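PDB 7A9J: Cfl from Pectobacterium brasiliense, which probably joins a carboxylic acid such as coronafacic acid to an acceptor after ATP-dependent activation, as a member of the AMP-binding ligase family. Local coordinates for residues Leu409-Gln412 / Leu418-Leu421; Glu365-Asn370 / Asp401-Thr406; Cys92-Ala97 / Gln169-Ser174; Phe25-Lys30 / Ala249-Tyr254; Gly464-Ala469 / Asn522-Leu527. The protein carries 1 engineered substitution. One frame throughout, in Å; residues are numbered along the deposited sequence.

Interaction 1. Residues Leu409-Gln412 / Leu418-Leu421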
# COMPACT_ATOMS: atom_id res chain seq x y z
N LEU A 409 -10.35 -12.08 -10.36
CA LEU A 409 -10.27 -13.15 -11.35
C LEU A 409 -8.89 -13.17 -11.99
O LEU A 409 -8.34 -12.11 -12.31
CB LEU A 409 -11.28 -12.91 -12.43
CG LEU A 409 -12.73 -12.93 -11.93
CD1 LEU A 409 -13.68 -12.76 -13.11
CD2 LEU A 409 -12.97 -14.29 -11.30
N VAL A 410 -8.34 -14.35 -12.20
CA VAL A 410 -7.00 -14.47 -12.79
C VAL A 410 -6.96 -15.70 -13.69
O VAL A 410 -7.85 -16.56 -13.69
CB VAL A 410 -5.86 -14.58 -11.76
CG1 VAL A 410 -5.74 -13.30 -10.89
CG2 VAL A 410 -6.06 -15.85 -10.91
N ARG A 411 -5.87 -15.77 -14.46
CA ARG A 411 -5.49 -16.96 -15.19
C ARG A 411 -4.00 -17.08 -15.01
O ARG A 411 -3.30 -16.07 -15.03
CB ARG A 411 -5.81 -16.84 -16.70
CG ARG A 411 -5.26 -17.97 -17.48
CD ARG A 411 -5.66 -17.85 -18.95
NE ARG A 411 -5.11 -16.65 -19.59
CZ ARG A 411 -5.88 -15.63 -20.00
NH1 ARG A 411 -7.19 -15.65 -19.80
NH2 ARG A 411 -5.33 -14.61 -20.63
N GLN A 412 -3.51 -18.29 -14.78
CA GLN A 412 -2.08 -18.43 -14.51
C GLN A 412 -1.42 -18.92 -15.79
O GLN A 412 -1.87 -19.89 -16.38
CB GLN A 412 -1.86 -19.39 -13.35
CG GLN A 412 -0.41 -19.52 -12.89
CD GLN A 412 -0.34 -20.74 -12.01
OE1 GLN A 412 -0.24 -20.63 -10.82
NE2 GLN A 412 -0.50 -21.92 -12.62
N LEU A 418 0.38 -14.26 -13.16
CA LEU A 418 -1.08 -14.21 -12.98
C LEU A 418 -1.61 -13.09 -13.86
O LEU A 418 -1.44 -11.91 -13.60
CB LEU A 418 -1.41 -13.97 -11.51
CG LEU A 418 -0.92 -15.22 -10.75
CD1 LEU A 418 -1.00 -14.85 -9.27
CD2 LEU A 418 -1.89 -16.44 -11.03
N ILE A 419 -2.21 -13.48 -14.96
CA ILE A 419 -2.96 -12.54 -15.77
C ILE A 419 -4.17 -12.05 -15.00
O ILE A 419 -4.92 -12.84 -14.39
CB ILE A 419 -3.37 -13.24 -17.08
CG1 ILE A 419 -2.17 -13.60 -17.92
CG2 ILE A 419 -4.31 -12.36 -17.83
CD1 ILE A 419 -1.04 -12.55 -18.10
N PHE A 420 -4.44 -10.77 -15.07
CA PHE A 420 -5.48 -10.17 -14.25
C PHE A 420 -6.72 -9.94 -15.10
O PHE A 420 -6.65 -9.27 -16.14
CB PHE A 420 -4.99 -8.87 -13.61
CG PHE A 420 -5.95 -8.28 -12.64
CD1 PHE A 420 -6.01 -8.80 -11.34
CD2 PHE A 420 -6.68 -7.16 -12.95
CE1 PHE A 420 -6.87 -8.23 -10.42
CE2 PHE A 420 -7.55 -6.59 -12.02
CZ PHE A 420 -7.65 -7.14 -10.78
N LEU A 421 -7.83 -10.52 -14.67
CA LEU A 421 -9.06 -10.44 -15.44
C LEU A 421 -10.07 -9.53 -14.77
O LEU A 421 -11.25 -9.48 -15.20
CB LEU A 421 -9.64 -11.85 -15.65
CG LEU A 421 -8.62 -12.73 -16.35
CD1 LEU A 421 -9.16 -14.12 -16.50
CD2 LEU A 421 -8.38 -12.14 -17.72

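Interaction 2. Residues Glu365-Asn370 / Asp401-Thr406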
# COMPACT_ATOMS: atom_id res chain seq x y z
N GLU A 365 1.08 -19.66 -1.49
CA GLU A 365 0.32 -20.68 -2.21
C GLU A 365 -0.89 -20.03 -2.85
O GLU A 365 -1.55 -19.21 -2.21
CB GLU A 365 -0.15 -21.79 -1.27
CG GLU A 365 0.94 -22.33 -0.32
CD GLU A 365 0.30 -23.11 0.81
OE1 GLU A 365 -0.17 -24.25 0.54
OE2 GLU A 365 0.19 -22.57 1.93
N ILE A 366 -1.22 -20.43 -4.08
CA ILE A 366 -2.42 -19.86 -4.67
C ILE A 366 -3.28 -21.00 -5.16
O ILE A 366 -2.79 -22.10 -5.43
CB ILE A 366 -2.15 -18.87 -5.83
CG1 ILE A 366 -1.49 -19.56 -7.01
CG2 ILE A 366 -1.29 -17.63 -5.35
CD1 ILE A 366 -1.93 -18.96 -8.27
N LYS A 367 -4.59 -20.73 -5.21
CA LYS A 367 -5.52 -21.62 -5.86
C LYS A 367 -6.43 -20.76 -6.72
O LYS A 367 -6.82 -19.65 -6.33
CB LYS A 367 -6.32 -22.45 -4.82
CG LYS A 367 -7.61 -23.05 -5.33
CD LYS A 367 -8.14 -24.12 -4.37
CE LYS A 367 -8.06 -23.63 -2.91
NZ LYS A 367 -8.71 -24.61 -1.99
N ILE A 368 -6.75 -21.25 -7.90
CA ILE A 368 -7.64 -20.55 -8.80
C ILE A 368 -8.90 -21.37 -8.88
O ILE A 368 -8.88 -22.55 -9.25
CB ILE A 368 -7.00 -20.32 -10.17
CG1 ILE A 368 -5.73 -19.47 -9.97
CG2 ILE A 368 -7.98 -19.66 -11.10
CD1 ILE A 368 -4.78 -19.49 -11.12
N ASN A 369 -10.00 -20.75 -8.49
CA ASN A 369 -11.24 -21.50 -8.30
C ASN A 369 -11.65 -22.15 -9.61
O ASN A 369 -11.65 -21.49 -10.64
CB ASN A 369 -12.28 -20.53 -7.78
CG ASN A 369 -13.04 -21.09 -6.64
OD1 ASN A 369 -12.73 -20.83 -5.47
ND2 ASN A 369 -14.02 -21.89 -6.96
N ASN A 370 -11.92 -23.46 -9.56
CA ASN A 370 -12.22 -24.26 -10.75
C ASN A 370 -13.58 -23.84 -11.26
O ASN A 370 -14.61 -24.07 -10.61
CB ASN A 370 -12.20 -25.76 -10.46
CG ASN A 370 -12.53 -26.61 -11.71
OD1 ASN A 370 -13.68 -26.63 -12.20
ND2 ASN A 370 -11.53 -27.34 -12.21
N ASP A 401 -4.56 -22.92 7.93
CA ASP A 401 -4.71 -23.45 6.59
C ASP A 401 -5.70 -22.67 5.74
O ASP A 401 -5.86 -22.99 4.56
CB ASP A 401 -5.13 -24.93 6.66
CG ASP A 401 -6.39 -25.17 7.50
OD1 ASP A 401 -7.12 -24.20 7.85
OD2 ASP A 401 -6.65 -26.35 7.82
N ARG A 402 -6.34 -21.64 6.30
CA ARG A 402 -7.40 -20.93 5.59
C ARG A 402 -6.88 -20.30 4.29
O ARG A 402 -5.74 -19.84 4.22
CB ARG A 402 -7.98 -19.84 6.49
CG ARG A 402 -6.96 -18.78 6.88
CD ARG A 402 -7.50 -17.75 7.86
NE ARG A 402 -8.70 -17.09 7.35
CZ ARG A 402 -8.69 -16.02 6.54
NH1 ARG A 402 -7.55 -15.47 6.13
NH2 ARG A 402 -9.85 -15.50 6.14
N TRP A 403 -7.72 -20.33 3.25
CA TRP A 403 -7.52 -19.58 2.01
C TRP A 403 -8.29 -18.26 2.08
O TRP A 403 -9.43 -18.23 2.52
CB TRP A 403 -8.01 -20.39 0.81
CG TRP A 403 -7.19 -21.62 0.59
CD1 TRP A 403 -7.38 -22.86 1.15
CD2 TRP A 403 -6.02 -21.73 -0.22
NE1 TRP A 403 -6.40 -23.73 0.72
CE2 TRP A 403 -5.55 -23.06 -0.12
CE3 TRP A 403 -5.32 -20.83 -1.03
CZ2 TRP A 403 -4.41 -23.50 -0.79
CZ3 TRP A 403 -4.19 -21.29 -1.71
CH2 TRP A 403 -3.75 -22.61 -1.57
N LEU A 404 -7.68 -17.19 1.59
CA LEU A 404 -8.37 -15.91 1.48
C LEU A 404 -8.90 -15.74 0.05
O LEU A 404 -8.11 -15.79 -0.90
CB LEU A 404 -7.43 -14.75 1.81
CG LEU A 404 -8.08 -13.36 1.80
CD1 LEU A 404 -7.44 -12.46 2.85
CD2 LEU A 404 -7.98 -12.70 0.43
N ALA A 405 -10.20 -15.50 -0.08
CA ALA A 405 -10.81 -15.20 -1.38
C ALA A 405 -10.64 -13.73 -1.70
O ALA A 405 -11.20 -12.87 -1.01
CB ALA A 405 -12.29 -15.59 -1.39
N THR A 406 -9.89 -13.43 -2.75
CA THR A 406 -9.54 -12.04 -3.06
C THR A 406 -10.66 -11.26 -3.75
O THR A 406 -10.61 -10.02 -3.76
CB THR A 406 -8.34 -11.99 -3.98
OG1 THR A 406 -8.71 -12.65 -5.20
CG2 THR A 406 -7.11 -12.69 -3.35

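Interaction 3. Residues Cys92-Ala97 / Gln169-Ser174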
# COMPACT_ATOMS: atom_id res chain seq x y z
N CYS A 92 9.05 -0.96 20.88
CA CYS A 92 7.94 -1.82 21.25
C CYS A 92 8.30 -3.27 21.01
O CYS A 92 8.11 -4.14 21.87
CB CYS A 92 6.71 -1.45 20.41
SG CYS A 92 6.02 0.13 20.95
N LEU A 93 8.89 -3.53 19.84
CA LEU A 93 9.34 -4.88 19.50
C LEU A 93 10.38 -5.39 20.48
O LEU A 93 10.34 -6.57 20.88
CB LEU A 93 9.93 -4.88 18.08
CG LEU A 93 8.83 -4.79 16.98
CD1 LEU A 93 9.48 -4.46 15.63
CD2 LEU A 93 8.00 -6.04 16.88
N LYS A 94 11.35 -4.54 20.85
CA LYS A 94 12.41 -4.93 21.75
C LYS A 94 11.84 -5.43 23.08
O LYS A 94 12.33 -6.42 23.63
CB LYS A 94 13.33 -3.72 22.00
CG LYS A 94 14.46 -3.95 22.99
CD LYS A 94 15.41 -2.71 23.03
CE LYS A 94 16.32 -2.70 24.31
NZ LYS A 94 17.17 -3.92 24.44
N ILE A 95 10.82 -4.75 23.61
CA ILE A 95 10.32 -5.10 24.91
C ILE A 95 9.08 -5.94 24.85
O ILE A 95 8.60 -6.38 25.93
CB ILE A 95 10.08 -3.87 25.80
CG1 ILE A 95 8.90 -3.02 25.29
CG2 ILE A 95 11.37 -3.10 25.93
CD1 ILE A 95 8.56 -1.95 26.34
N GLY A 96 8.55 -6.22 23.64
CA GLY A 96 7.35 -7.01 23.51
C GLY A 96 6.09 -6.23 23.78
O GLY A 96 5.06 -6.84 24.10
N ALA A 97 6.15 -4.91 23.72
CA ALA A 97 4.92 -4.14 23.75
C ALA A 97 4.26 -4.19 22.38
O ALA A 97 4.93 -4.12 21.34
CB ALA A 97 5.18 -2.68 24.17
N GLN A 169 16.28 8.95 30.25
CA GLN A 169 17.21 8.16 31.06
C GLN A 169 18.09 7.30 30.17
O GLN A 169 17.63 6.75 29.17
CB GLN A 169 16.47 7.25 32.04
CG GLN A 169 15.77 8.01 33.14
CD GLN A 169 16.73 8.85 34.02
OE1 GLN A 169 16.81 10.08 33.89
NE2 GLN A 169 17.46 8.18 34.93
N PRO A 170 19.37 7.11 30.52
CA PRO A 170 20.22 6.26 29.69
C PRO A 170 19.67 4.84 29.69
O PRO A 170 18.98 4.42 30.62
CB PRO A 170 21.60 6.33 30.37
CG PRO A 170 21.55 7.49 31.24
CD PRO A 170 20.11 7.70 31.65
N TYR A 171 20.04 4.11 28.65
CA TYR A 171 19.70 2.69 28.53
C TYR A 171 20.16 1.94 29.77
O TYR A 171 21.28 2.16 30.28
CB TYR A 171 20.36 2.12 27.30
CG TYR A 171 20.12 0.66 27.01
CD1 TYR A 171 18.83 0.13 27.07
CD2 TYR A 171 21.18 -0.19 26.63
CE1 TYR A 171 18.58 -1.22 26.79
CE2 TYR A 171 20.93 -1.55 26.35
CZ TYR A 171 19.62 -2.04 26.42
OH TYR A 171 19.31 -3.35 26.12
N ASP A 172 19.28 1.07 30.28
CA ASP A 172 19.57 0.42 31.57
C ASP A 172 20.05 -1.01 31.42
O ASP A 172 20.25 -1.69 32.44
CB ASP A 172 18.35 0.46 32.50
CG ASP A 172 17.16 -0.35 32.00
OD1 ASP A 172 17.25 -1.08 30.98
OD2 ASP A 172 16.10 -0.25 32.64
N TYR A 173 20.24 -1.47 30.18
CA TYR A 173 20.78 -2.79 29.83
C TYR A 173 19.93 -3.94 30.37
O TYR A 173 20.41 -5.07 30.46
CB TYR A 173 22.25 -2.95 30.28
CG TYR A 173 23.13 -1.91 29.62
CD1 TYR A 173 23.68 -2.13 28.35
CD2 TYR A 173 23.35 -0.69 30.23
CE1 TYR A 173 24.46 -1.15 27.73
CE2 TYR A 173 24.13 0.29 29.63
CZ TYR A 173 24.67 0.06 28.38
OH TYR A 173 25.44 1.04 27.81
N SER A 174 18.67 -3.68 30.72
CA SER A 174 17.82 -4.75 31.23
C SER A 174 17.50 -5.74 30.12
O SER A 174 17.44 -5.39 28.94
CB SER A 174 16.53 -4.18 31.83
OG SER A 174 15.84 -3.36 30.90
O HOH W 1 15.79 -3.68 27.55

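Interaction 4. Residues Phe25-Lys30 / Ala249-Tyr254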
# COMPACT_ATOMS: atom_id res chain seq x y z
N PHE A 25 13.33 -6.94 15.85
CA PHE A 25 14.28 -6.07 16.53
C PHE A 25 15.69 -6.64 16.48
O PHE A 25 16.66 -5.91 16.22
CB PHE A 25 13.89 -5.80 18.00
CG PHE A 25 14.99 -5.06 18.72
CD1 PHE A 25 15.27 -3.73 18.43
CD2 PHE A 25 15.77 -5.72 19.66
CE1 PHE A 25 16.37 -3.07 19.04
CE2 PHE A 25 16.85 -5.01 20.30
CZ PHE A 25 17.08 -3.70 19.98
N SER A 26 15.84 -7.94 16.79
CA SER A 26 17.20 -8.43 16.91
C SER A 26 17.89 -8.45 15.54
O SER A 26 19.10 -8.30 15.46
CB SER A 26 17.21 -9.80 17.58
OG SER A 26 16.67 -10.76 16.69
N SER A 27 17.11 -8.59 14.45
CA SER A 27 17.70 -8.46 13.12
C SER A 27 18.17 -7.05 12.86
O SER A 27 19.22 -6.84 12.24
CB SER A 27 16.67 -8.87 12.04
OG SER A 27 16.48 -10.26 12.09
N PHE A 28 17.38 -6.05 13.27
CA PHE A 28 17.82 -4.68 13.14
C PHE A 28 19.11 -4.46 13.95
O PHE A 28 20.07 -3.83 13.47
CB PHE A 28 16.73 -3.71 13.64
CG PHE A 28 17.24 -2.33 13.72
CD1 PHE A 28 17.36 -1.61 12.57
CD2 PHE A 28 17.75 -1.80 14.95
CE1 PHE A 28 17.89 -0.33 12.57
CE2 PHE A 28 18.31 -0.54 14.97
CZ PHE A 28 18.39 0.21 13.79
N ARG A 29 19.10 -4.90 15.21
CA ARG A 29 20.21 -4.66 16.13
C ARG A 29 21.50 -5.22 15.56
O ARG A 29 22.55 -4.54 15.56
CB ARG A 29 19.91 -5.34 17.46
CG ARG A 29 21.11 -5.07 18.51
CD ARG A 29 20.76 -5.79 19.83
NE ARG A 29 22.00 -5.84 20.65
CZ ARG A 29 23.01 -6.67 20.40
NH1 ARG A 29 22.95 -7.53 19.39
NH2 ARG A 29 24.09 -6.65 21.19
N LYS A 30 21.43 -6.47 15.13
CA LYS A 30 22.60 -7.14 14.58
C LYS A 30 23.18 -6.31 13.45
O LYS A 30 24.37 -5.97 13.46
CB LYS A 30 22.24 -8.54 14.13
CG LYS A 30 23.44 -9.35 13.63
CD LYS A 30 22.97 -10.61 12.90
CE LYS A 30 24.17 -11.35 12.30
NZ LYS A 30 23.76 -12.70 11.86
N ALA A 249 13.84 -2.71 4.46
CA ALA A 249 14.94 -1.92 3.91
C ALA A 249 16.09 -1.84 4.91
O ALA A 249 17.24 -2.06 4.56
CB ALA A 249 14.52 -0.48 3.59
N LEU A 250 15.78 -1.52 6.17
CA LEU A 250 16.82 -1.43 7.19
C LEU A 250 17.52 -2.76 7.38
O LEU A 250 18.75 -2.80 7.46
CB LEU A 250 16.22 -0.92 8.51
CG LEU A 250 15.68 0.51 8.42
CD1 LEU A 250 14.91 0.87 9.73
CD2 LEU A 250 16.84 1.49 8.22
N GLN A 251 16.77 -3.87 7.38
CA GLN A 251 17.39 -5.20 7.48
C GLN A 251 18.25 -5.56 6.28
O GLN A 251 19.25 -6.26 6.44
CB GLN A 251 16.34 -6.28 7.64
CG GLN A 251 15.79 -6.27 8.99
CD GLN A 251 14.71 -7.40 9.12
OE1 GLN A 251 14.84 -8.51 8.55
NE2 GLN A 251 13.69 -7.09 9.84
N LYS A 252 17.98 -5.00 5.13
CA LYS A 252 18.90 -5.16 3.99
C LYS A 252 20.05 -4.15 4.02
O LYS A 252 20.91 -4.18 3.12
CB LYS A 252 18.08 -5.03 2.70
CG LYS A 252 17.10 -6.19 2.53
CD LYS A 252 16.28 -6.20 1.16
CE LYS A 252 17.18 -6.65 0.07
NZ LYS A 252 16.38 -6.82 -1.09
N GLY A 253 20.09 -3.27 5.01
CA GLY A 253 21.15 -2.28 5.14
C GLY A 253 20.97 -1.04 4.30
O GLY A 253 21.92 -0.23 4.20
N TYR A 254 19.79 -0.83 3.72
CA TYR A 254 19.51 0.39 2.98
C TYR A 254 19.11 1.50 3.92
O TYR A 254 18.65 1.25 5.04
CB TYR A 254 18.34 0.13 2.01
CG TYR A 254 18.53 -1.03 1.05
CD1 TYR A 254 19.79 -1.43 0.66
CD2 TYR A 254 17.39 -1.67 0.49
CE1 TYR A 254 19.96 -2.48 -0.25
CE2 TYR A 254 17.53 -2.75 -0.40
CZ TYR A 254 18.83 -3.11 -0.78
OH TYR A 254 19.03 -4.15 -1.66

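Interaction 5. Residues Gly464-Ala469 / Asn522-Leu527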
# COMPACT_ATOMS: atom_id res chain seq x y z
N GLY A 464 -29.65 -10.12 -22.13
CA GLY A 464 -29.20 -10.13 -20.74
C GLY A 464 -28.39 -8.89 -20.43
O GLY A 464 -28.80 -8.04 -19.64
N GLU A 465 -27.24 -8.78 -21.08
CA GLU A 465 -26.37 -7.63 -20.94
C GLU A 465 -25.88 -7.18 -22.29
O GLU A 465 -25.73 -7.99 -23.21
CB GLU A 465 -25.10 -7.96 -20.09
CG GLU A 465 -25.38 -8.28 -18.64
CD GLU A 465 -24.07 -8.70 -17.90
OE1 GLU A 465 -23.17 -7.85 -17.73
OE2 GLU A 465 -23.92 -9.87 -17.50
N ARG A 466 -25.53 -5.90 -22.39
CA ARG A 466 -24.96 -5.35 -23.61
C ARG A 466 -23.73 -4.55 -23.22
O ARG A 466 -23.78 -3.79 -22.25
CB ARG A 466 -25.99 -4.47 -24.31
CG ARG A 466 -25.54 -3.78 -25.56
CD ARG A 466 -26.77 -3.19 -26.30
NE ARG A 466 -27.52 -2.28 -25.44
CZ ARG A 466 -27.43 -0.96 -25.47
NH1 ARG A 466 -26.61 -0.35 -26.33
NH2 ARG A 466 -28.18 -0.24 -24.63
N ILE A 467 -22.64 -4.71 -23.98
CA ILE A 467 -21.37 -4.07 -23.62
C ILE A 467 -21.29 -2.66 -24.18
O ILE A 467 -21.49 -2.45 -25.38
CB ILE A 467 -20.18 -4.91 -24.11
CG1 ILE A 467 -20.23 -6.27 -23.40
CG2 ILE A 467 -18.82 -4.17 -23.86
CD1 ILE A 467 -19.15 -7.22 -23.91
N ILE A 468 -21.00 -1.70 -23.31
CA ILE A 468 -20.82 -0.31 -23.69
C ILE A 468 -19.36 0.06 -23.48
O ILE A 468 -18.76 -0.29 -22.45
CB ILE A 468 -21.73 0.59 -22.83
CG1 ILE A 468 -23.16 0.02 -22.76
CG2 ILE A 468 -21.61 2.05 -23.28
CD1 ILE A 468 -23.91 -0.12 -24.11
N ALA A 469 -18.79 0.81 -24.42
CA ALA A 469 -17.44 1.34 -24.22
C ALA A 469 -17.50 2.86 -24.13
O ALA A 469 -17.96 3.52 -25.08
CB ALA A 469 -16.50 0.92 -25.36
N ASN A 522 -24.94 2.69 -14.12
CA ASN A 522 -26.14 3.30 -13.56
C ASN A 522 -26.40 4.67 -14.17
O ASN A 522 -27.56 5.08 -14.22
CB ASN A 522 -26.00 3.43 -12.04
CG ASN A 522 -26.30 2.12 -11.32
OD1 ASN A 522 -26.99 1.26 -11.85
ND2 ASN A 522 -25.77 1.96 -10.10
N GLU A 523 -25.36 5.30 -14.74
CA GLU A 523 -25.46 6.62 -15.36
C GLU A 523 -25.41 6.57 -16.87
O GLU A 523 -25.11 7.59 -17.52
CB GLU A 523 -24.32 7.50 -14.82
CG GLU A 523 -24.29 7.50 -13.31
CD GLU A 523 -25.53 8.15 -12.74
OE1 GLU A 523 -26.06 7.65 -11.71
OE2 GLU A 523 -25.99 9.15 -13.32
N TYR A 524 -25.69 5.39 -17.45
CA TYR A 524 -25.58 5.16 -18.89
C TYR A 524 -26.36 6.17 -19.72
O TYR A 524 -25.84 6.73 -20.69
CB TYR A 524 -26.04 3.74 -19.18
CG TYR A 524 -26.31 3.44 -20.63
CD1 TYR A 524 -25.30 3.49 -21.58
CD2 TYR A 524 -27.58 3.04 -21.05
CE1 TYR A 524 -25.54 3.19 -22.92
CE2 TYR A 524 -27.83 2.73 -22.40
CZ TYR A 524 -26.81 2.82 -23.32
OH TYR A 524 -27.04 2.52 -24.66
N HIS A 525 -27.65 6.40 -19.37
CA HIS A 525 -28.44 7.37 -20.11
C HIS A 525 -27.92 8.79 -19.94
O HIS A 525 -27.91 9.56 -20.91
CB HIS A 525 -29.92 7.25 -19.72
CG HIS A 525 -30.41 5.85 -19.85
ND1 HIS A 525 -30.69 5.29 -21.08
CD2 HIS A 525 -30.54 4.85 -18.94
CE1 HIS A 525 -31.04 4.03 -20.92
NE2 HIS A 525 -30.97 3.74 -19.63
N LEU A 526 -27.48 9.15 -18.73
CA LEU A 526 -26.84 10.46 -18.54
C LEU A 526 -25.60 10.57 -19.43
O LEU A 526 -25.45 11.54 -20.19
CB LEU A 526 -26.47 10.68 -17.08
CG LEU A 526 -25.76 12.04 -16.84
CD1 LEU A 526 -26.68 13.21 -17.11
CD2 LEU A 526 -25.23 12.06 -15.43
N LEU A 527 -24.73 9.56 -19.38
CA LEU A 527 -23.52 9.57 -20.20
C LEU A 527 -23.85 9.78 -21.67
O LEU A 527 -23.25 10.64 -22.32
CB LEU A 527 -22.74 8.26 -20.00
CG LEU A 527 -21.99 8.09 -18.68
CD1 LEU A 527 -21.45 6.65 -18.57
CD2 LEU A 527 -20.86 9.10 -18.43

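Interaction 1. Residues Leu409-Gln412 / Leu418-Leu421
Leu409 and Leu421 open the tight end of this contact: Leu421 N gives its hydrogen to Leu409 O at 2.9 Å, and Leu409 CB presses on Leu421 CB at 3.8 Å. The donor stands 39° above the carbonyl plane, so this bond does not follow a lone pair. Two residues on, past the non-hydrogen-bonded pair Val410-Phe420, Arg411 and Ile419 form the antiparallel hydrogen-bonded pair. Ile419 N reaches Arg411 O at 2.8 Å, almost head-on to the carbonyl, and Arg411 N returns a bond to Ile419 O. That same Ile419 O also takes a CA-H...O contact from Val410 CA at 3.1 Å. The segments are the two arms of a beta hairpin; strand 408-412 also pairs with strand 376-381, and strand 418-423 with strand 356-360. Val410, Gln412, Leu418 and Phe420 share one face of it, where Val410 sits against Ile368 and Leu418 against Ile366 of strand 365-368. Leu418 CD2 lies 3.8 Å from Gln412 CB, so the aliphatic root of the glutamine is packed while the residue as a whole is solvent-exposed. On the other face Arg411 runs beside Ile419, bent at chi3 (63°), which lays one face of the guanidinium over Ile419 CG2, 3.7 Å from Arg411 NH2. Arg411 itself is partly exposed, the looser side of the contact, and its NH1 bonds to Asn375 OD1.

Interaction 2. Residues Glu365-Asn370 / Asp401-Thr406
Over one face of the Trp403 indole lies the end of Lys367, while Ile366 N sits at the edge of the ring system, in its plane. Lys367 NZ stands 3.8 Å from the centroid of the Trp403 five-membered ring and 17° off its normal, a cation-pi contact. Lys367 CE adds a CH-pi contact to the same ring, only 11° off the normal, so the last bond of the lysine lies across the pyrrole part of the indole. The bend at chi3 (45°) turns the otherwise extended chain back over the ring, and the two side chains cross at about a right angle. Trp403 CZ3, on the six-membered ring, meets mainly backbone: Glu365 O, approaching obliquely, is 3.4 Å away and Lys367 N 3.6 Å. Glu365 CB touches Trp403 CH2 at 3.7 Å. The carboxylate of Glu365 is engaged elsewhere, in a salt bridge from OE1 to Arg381 NH2, and Trp403 also touches Arg381. No backbone pairing joins the two segments, because strand 376-381 runs between them and bonds to both 365-368 and 404-406. The arrangement is a cation-pi pair between strand 365-368 and the loop leading into strand 404-406, reaching across the intervening strand on the surface of these three antiparallel strands.

Interaction 3. Residues Cys92-Ala97 / Gln169-Ser174
A single direct hydrogen bond, backed by a water bridge, joins a helix end to a loop here: Lys94, in the last turn of helix 83-95, meets Tyr171 of the loop after helix 163-166, within the AMP-binding enzyme fold. Lys94 NZ donates to Tyr171 OH at 2.8 Å. The two side chains come from opposite directions, and the ammonium reaches the phenol obliquely to its ring. The lysine is extended as far as CE and then turns at chi4 (58°), which brings CE within 3.7 Å of Tyr171 CE1 while NZ takes the hydroxyl. Asp176 OD2 is a second, weak and long partner of NZ, and Phe25 of helix 24-34 touches the aliphatic part of the lysine. The loop has its own local order. Asp172 forms an Asx turn, with OD1 accepting from Ser174 N at 3.0 Å and also from Ser174 OG, both from the same face of the carboxylate plane. Tyr173 N lies over the centre of one face of the Tyr171 ring. The bridging water gives the segments their second route: it donates to Ser174 O at 2.8 Å and accepts a weak bond from Lys94 NZ at 3.4 Å.

Interaction 4. Residues Phe25-Lys30 / Ala249-Tyr254
Ser27 meets the amide end of Gln251 with its methylene: Ser27 CB is 3.8 Å from Gln251 CD, with OE1 and NE2 at similar range. The glutamine extends beyond CG, chi2 being 180°, and this carries its flat end across to the serine. Beside this pair, Leu250 CB approaches the Phe28 ring at its edge, near the ring plane, 4.3 Å from Phe28 CD1. The contact is a helix-to-helix one in the AMP-binding domain, between helix 24-34 and the C-terminal end of helix 240-251. That end closes in a Schellman motif: Gly253 has a positive phi, Gly253 N bonds to Leu250 O at 2.8 Å, and Tyr254 N bonds to Ala249 O. Helix 83-95 comes up to both apolar partners through Tyr90, whose ring meets that of Phe28 with their planes at about 35° and also touches Leu250. Phe28 further leans on Leu53 and Ile57 of helix 50-66.

Interaction 5. Residues Gly464-Ala469 / Asn522-Leu527
Tyr524 of helix 524-530 packs against Arg466 and Ile468 of strand 464-473, joining a helix to the mixed sheet of the C-terminal domain. The polar part centres on Tyr524 OH. Arg466 NH2 donates to it at 3.0 Å, with the oxygen near the guanidinium plane, and NH1 adds a weak bond at 3.3 Å. The bend of Arg466 at chi3 (57°) helps turn its head to the hydroxyl, and the guanidinium and phenol planes stand 71° apart. Glu500 ties the two residues further: its OE1 makes a salt bridge to Arg466 NH1, and its OE2 is hydrogen-bonded to Tyr524 OH, which is also bonded to Lys528 NZ. Such a setting would be expected to polarise the phenol. The apolar part is supplied by Ile468, whose side chain crosses the tyrosine at about a right angle. Its CD1 lies 3.9 Å from Tyr524 CE1 and also sits over one face of the Arg466 guanidinium, toward its rim, 3.5 Å above the plane.

How the interactions relate
Five contacts trace the chain from the N-terminal helices to the C-terminal domain. Interaction 4 closes the longest loop, and interaction 3 is nested inside it; their centres are about 17 Å apart, and they touch where Phe25 of helix 24-34 meets Leu93 and Lys94 of helix 83-95. Interaction 2 follows, then interaction 1, with centres about 13 Å apart: strands 404-406 and 408-412 are consecutive, and the two contacts touch through strand 365-368. Interaction 5 comes last, where helix 524-530 packs on a separate four-stranded sheet. The centre of interaction 1 is about 46 Å from that of interaction 3 and about 25 Å from that of interaction 5, so these three join separate parts of the fold.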